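Local coordinates for putative effector, AYWB SAP54-like protein ('Echinacea purpurea' witches'-broom phytoplasma, PDB 6INR) that probably interacts with plant MADS transcription factors as a phytoplasmal effector that causes phyllody, the growth of leaf-like flowers, at residues Q56-N59 against L60-K64; I41-I44 against D45-L48. All coordinates share one frame; numbering follows the deposited sequence.

Interaction 1 of 2, residues Q56-N59 against L60-K64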
loop_
_atom_site.group_PDB
_atom_site.type_symbol
_atom_site.label_atom_id
_atom_site.label_comp_id
_atom_site.label_asym_id
_atom_site.label_seq_id
_atom_site.Cartn_x
_atom_site.Cartn_y
_atom_site.Cartn_z
ATOM N N GLN A 56 -24.026 5.556 2.074
ATOM C CA GLN A 56 -23.024 4.747 2.775
ATOM C C GLN A 56 -22.365 3.771 1.818
ATOM O O GLN A 56 -21.142 3.735 1.684
ATOM C CB GLN A 56 -23.655 3.983 3.944
ATOM C CG GLN A 56 -24.263 4.868 5.024
ATOM C CD GLN A 56 -25.105 4.093 6.020
ATOM O OE1 GLN A 56 -26.110 3.487 5.663
ATOM N NE2 GLN A 56 -24.705 4.120 7.277
ATOM N N LYS A 57 -23.193 2.992 1.144
ATOM C CA LYS A 57 -22.709 2.034 0.137
ATOM C C LYS A 57 -21.896 2.758 -0.926
ATOM O O LYS A 57 -20.937 2.228 -1.459
ATOM C CB LYS A 57 -23.885 1.302 -0.507
ATOM C CG LYS A 57 -23.530 0.097 -1.360
ATOM C CD LYS A 57 -24.752 -0.391 -2.140
ATOM C CE LYS A 57 -24.540 -1.762 -2.762
ATOM N NZ LYS A 57 -24.497 -2.835 -1.731
ATOM N N GLU A 58 -22.282 3.993 -1.194
ATOM C CA GLU A 58 -21.655 4.795 -2.251
ATOM C C GLU A 58 -20.224 5.130 -1.878
ATOM O O GLU A 58 -19.317 5.012 -2.703
ATOM C CB GLU A 58 -22.448 6.080 -2.536
ATOM C CG GLU A 58 -22.033 6.814 -3.815
ATOM C CD GLU A 58 -22.629 8.216 -3.936
ATOM O OE1 GLU A 58 -22.256 8.941 -4.892
ATOM O OE2 GLU A 58 -23.460 8.607 -3.080
ATOM N N ASN A 59 -20.037 5.532 -0.628
ATOM C CA ASN A 59 -18.697 5.931 -0.114
ATOM C C ASN A 59 -17.757 4.791 0.244
ATOM O O ASN A 59 -16.554 4.869 0.002
ATOM C CB ASN A 59 -18.839 6.878 1.056
ATOM C CG ASN A 59 -19.717 8.069 0.717
ATOM O OD1 ASN A 59 -19.744 8.539 -0.431
ATOM N ND2 ASN A 59 -20.472 8.539 1.702
ATOM N N LEU A 60 -18.310 3.719 0.778
ATOM C CA LEU A 60 -17.513 2.502 0.977
ATOM C C LEU A 60 -16.917 2.004 -0.326
ATOM O O LEU A 60 -15.911 1.314 -0.339
ATOM C CB LEU A 60 -18.324 1.378 1.616
ATOM C CG LEU A 60 -18.744 1.570 3.073
ATOM C CD1 LEU A 60 -19.348 0.265 3.555
ATOM C CD2 LEU A 60 -17.581 1.998 3.966
ATOM N N LEU A 61 -17.534 2.372 -1.430
ATOM C CA LEU A 61 -17.080 1.869 -2.732
ATOM C C LEU A 61 -16.021 2.778 -3.314
ATOM O O LEU A 61 -15.141 2.339 -4.031
ATOM C CB LEU A 61 -18.249 1.715 -3.696
ATOM C CG LEU A 61 -19.154 0.512 -3.362
ATOM C CD1 LEU A 61 -20.482 0.611 -4.120
ATOM C CD2 LEU A 61 -18.448 -0.824 -3.617
ATOM N N LYS A 62 -16.141 4.058 -2.996
ATOM C CA LYS A 62 -15.139 5.071 -3.375
ATOM C C LYS A 62 -13.818 4.848 -2.622
ATOM O O LYS A 62 -12.739 4.880 -3.211
ATOM C CB LYS A 62 -15.643 6.495 -3.114
ATOM C CG LYS A 62 -17.086 6.726 -3.544
ATOM C CD LYS A 62 -17.386 8.167 -3.973
ATOM C CE LYS A 62 -18.782 8.351 -4.586
ATOM N NZ LYS A 62 -19.102 7.407 -5.701
ATOM N N LEU A 63 -13.940 4.618 -1.316
ATOM C CA LEU A 63 -12.795 4.281 -0.448
ATOM C C LEU A 63 -12.100 3.052 -0.964
ATOM O O LEU A 63 -10.884 3.007 -1.094
ATOM C CB LEU A 63 -13.223 4.002 0.998
ATOM C CG LEU A 63 -13.572 5.174 1.914
ATOM C CD1 LEU A 63 -13.937 4.650 3.298
ATOM C CD2 LEU A 63 -12.425 6.164 1.996
ATOM N N LYS A 64 -12.895 2.045 -1.273
ATOM C CA LYS A 64 -12.329 0.774 -1.698
ATOM C C LYS A 64 -11.491 1.011 -2.950
ATOM O O LYS A 64 -10.444 0.390 -3.161
ATOM C CB LYS A 64 -13.411 -0.272 -1.943
ATOM C CG LYS A 64 -12.829 -1.625 -2.341
ATOM C CD LYS A 64 -13.893 -2.684 -2.429
ATOM C CE LYS A 64 -13.303 -3.980 -2.941
ATOM N NZ LYS A 64 -14.183 -5.142 -2.634
#
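The first turns of helix 55-84, the second arm of an alpha-helical hairpin, carry an i to i+4 salt bridge between E58 and K62 on their outer surface. E58 OE1 lies 3.6 Å from K62 NZ. The carboxylate stands off the helix because CG of E58 is anti to the backbone N (chi1 -168°) and the chain runs on extended. K62 starts the other way, with CG beside its own N, and bends at its last torsion (chi4 -52°). Its ammonium end therefore comes back over E58, with NZ 3.5 Å from E58 CG. The chains cross obliquely, and CE of K62 also packs on CG of E58. Beneath them run the i to i+4 backbone bonds. L60 N bonds to Q56 O at 3.0 Å and L63 N to N59 O at 2.9 Å, both nearly straight. Between them the bonds are weak: L61 N is shared by K57 O and E58 O. In this two-helix fold L60 and L63 pack on I44 of helix 16-49, and L60 and L61 on L48. CD1 of L61 lies 4.1 Å from K57 CG, the two chains running alongside. The amide of Q56 turns back to T53, where its OE1 is hydrogen-bonded.

Interaction 2 of 2, residues I41-I44 against D45-L48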
loop_
_atom_site.group_PDB
_atom_site.type_symbol
_atom_site.label_atom_id
_atom_site.label_comp_id
_atom_site.label_asym_id
_atom_site.label_seq_id
_atom_site.Cartn_x
_atom_site.Cartn_y
_atom_site.Cartn_z
ATOM N N ILE A 41 -9.174 -2.840 3.063
ATOM C CA ILE A 41 -10.120 -3.233 2.007
ATOM C C ILE A 41 -10.986 -4.368 2.526
ATOM O O ILE A 41 -12.203 -4.343 2.397
ATOM C CB ILE A 41 -9.445 -3.600 0.664
ATOM C CG1 ILE A 41 -9.011 -2.342 -0.107
ATOM C CG2 ILE A 41 -10.410 -4.356 -0.235
ATOM C CD1 ILE A 41 -8.043 -2.654 -1.235
ATOM N N THR A 42 -10.361 -5.371 3.117
ATOM C CA THR A 42 -11.146 -6.496 3.621
ATOM C C THR A 42 -12.185 -6.043 4.662
ATOM O O THR A 42 -13.257 -6.654 4.805
ATOM C CB THR A 42 -10.285 -7.615 4.228
ATOM O OG1 THR A 42 -9.566 -7.103 5.359
ATOM C CG2 THR A 42 -9.328 -8.227 3.171
ATOM N N ASN A 43 -11.875 -4.988 5.408
ATOM C CA ASN A 43 -12.862 -4.482 6.415
ATOM C C ASN A 43 -13.990 -3.668 5.764
ATOM O O ASN A 43 -15.108 -3.703 6.205
ATOM C CB ASN A 43 -12.193 -3.711 7.571
ATOM C CG ASN A 43 -11.328 -4.613 8.443
ATOM O OD1 ASN A 43 -11.724 -5.727 8.804
ATOM N ND2 ASN A 43 -10.126 -4.143 8.764
ATOM N N ILE A 44 -13.662 -2.899 4.744
ATOM C CA ILE A 44 -14.685 -2.242 3.883
ATOM C C ILE A 44 -15.672 -3.252 3.243
ATOM O O ILE A 44 -16.878 -3.053 3.272
ATOM C CB ILE A 44 -14.049 -1.377 2.772
ATOM C CG1 ILE A 44 -13.227 -0.245 3.394
ATOM C CG2 ILE A 44 -15.129 -0.796 1.854
ATOM C CD1 ILE A 44 -12.456 0.601 2.401
ATOM N N ASP A 45 -15.147 -4.343 2.704
ATOM C CA ASP A 45 -15.990 -5.438 2.236
ATOM C C ASP A 45 -17.002 -5.866 3.295
ATOM O O ASP A 45 -18.202 -5.838 3.071
ATOM C CB ASP A 45 -15.145 -6.625 1.781
ATOM C CG ASP A 45 -14.486 -6.373 0.432
ATOM O OD1 ASP A 45 -14.884 -5.392 -0.256
ATOM O OD2 ASP A 45 -13.567 -7.134 0.054
ATOM N N LYS A 46 -16.512 -6.274 4.451
ATOM C CA LYS A 46 -17.397 -6.563 5.607
ATOM C C LYS A 46 -18.451 -5.458 5.779
ATOM O O LYS A 46 -19.649 -5.714 5.933
ATOM C CB LYS A 46 -16.585 -6.706 6.902
ATOM C CG LYS A 46 -16.226 -8.142 7.239
ATOM C CD LYS A 46 -14.977 -8.235 8.093
ATOM C CE LYS A 46 -15.097 -7.517 9.425
ATOM N NZ LYS A 46 -13.881 -7.709 10.273
ATOM N N GLY A 47 -17.981 -4.229 5.719
ATOM C CA GLY A 47 -18.839 -3.060 5.934
ATOM C C GLY A 47 -19.917 -2.974 4.877
ATOM O O GLY A 47 -21.001 -2.435 5.119
ATOM N N LEU A 48 -19.605 -3.522 3.705
ATOM C CA LEU A 48 -20.529 -3.535 2.550
ATOM C C LEU A 48 -21.648 -4.569 2.699
ATOM O O LEU A 48 -22.697 -4.456 2.075
ATOM C CB LEU A 48 -19.784 -3.790 1.241
ATOM C CG LEU A 48 -19.117 -2.568 0.603
ATOM C CD1 LEU A 48 -18.148 -2.988 -0.486
ATOM C CD2 LEU A 48 -20.136 -1.582 0.055
#
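K46 NZ donates a hydrogen bond to the amide oxygen OD1 of N43, one turn earlier, at 3.3 Å. The ammonium nitrogen is tilted 23° from the amide's carbonyl plane. The lysine and asparagine chains run alongside each other in the same direction. A bend at chi3 of K46 (60°) turns the end of the chain toward the amide, and K46 CD stays 4.0 Å from T42 O. Under this pair runs the helix backbone. D45 N meets I41 O at 3.0 Å in a nearly straight bond. K46 N to T42 O is longer, and G47 N to N43 O is more bent. These residues form the last turns of helix 16-49, the first arm of the helical hairpin. The bond from L48 N to I44 O is weak although only 2.8 Å long. On the face turned to helix 55-84, I44 CG2 approaches L48 CD1 at 4.4 Å, a loose apolar contact. I44 is buried; I41 packs on Y67 and K68 of helix 55-84. The carboxylate of D45 is paired across the hairpin: OD1 forms a salt bridge with K64 NZ. T42 OG1 is hydrogen-bonded to T39 O.

Interaction 2 lies in the last turns of helix 16-49 and interaction 1 in the first turns of helix 55-84, so they face each other near the turn of the hairpin. Both are mainly surface contacts; I44 is the one buried residue among them. Their outer chemistry differs. In 56-64 two opposite charges pair four residues apart, whereas in 41-48 a lysine meets a neutral amide three residues away. Between the helices they touch directly. The K64-D45 salt bridge is short, at 2.5 Å between NZ and OD1. L60 CD1 lies near G47 O. Apolar side chains thus join the facing sides, with a charged pair beside them.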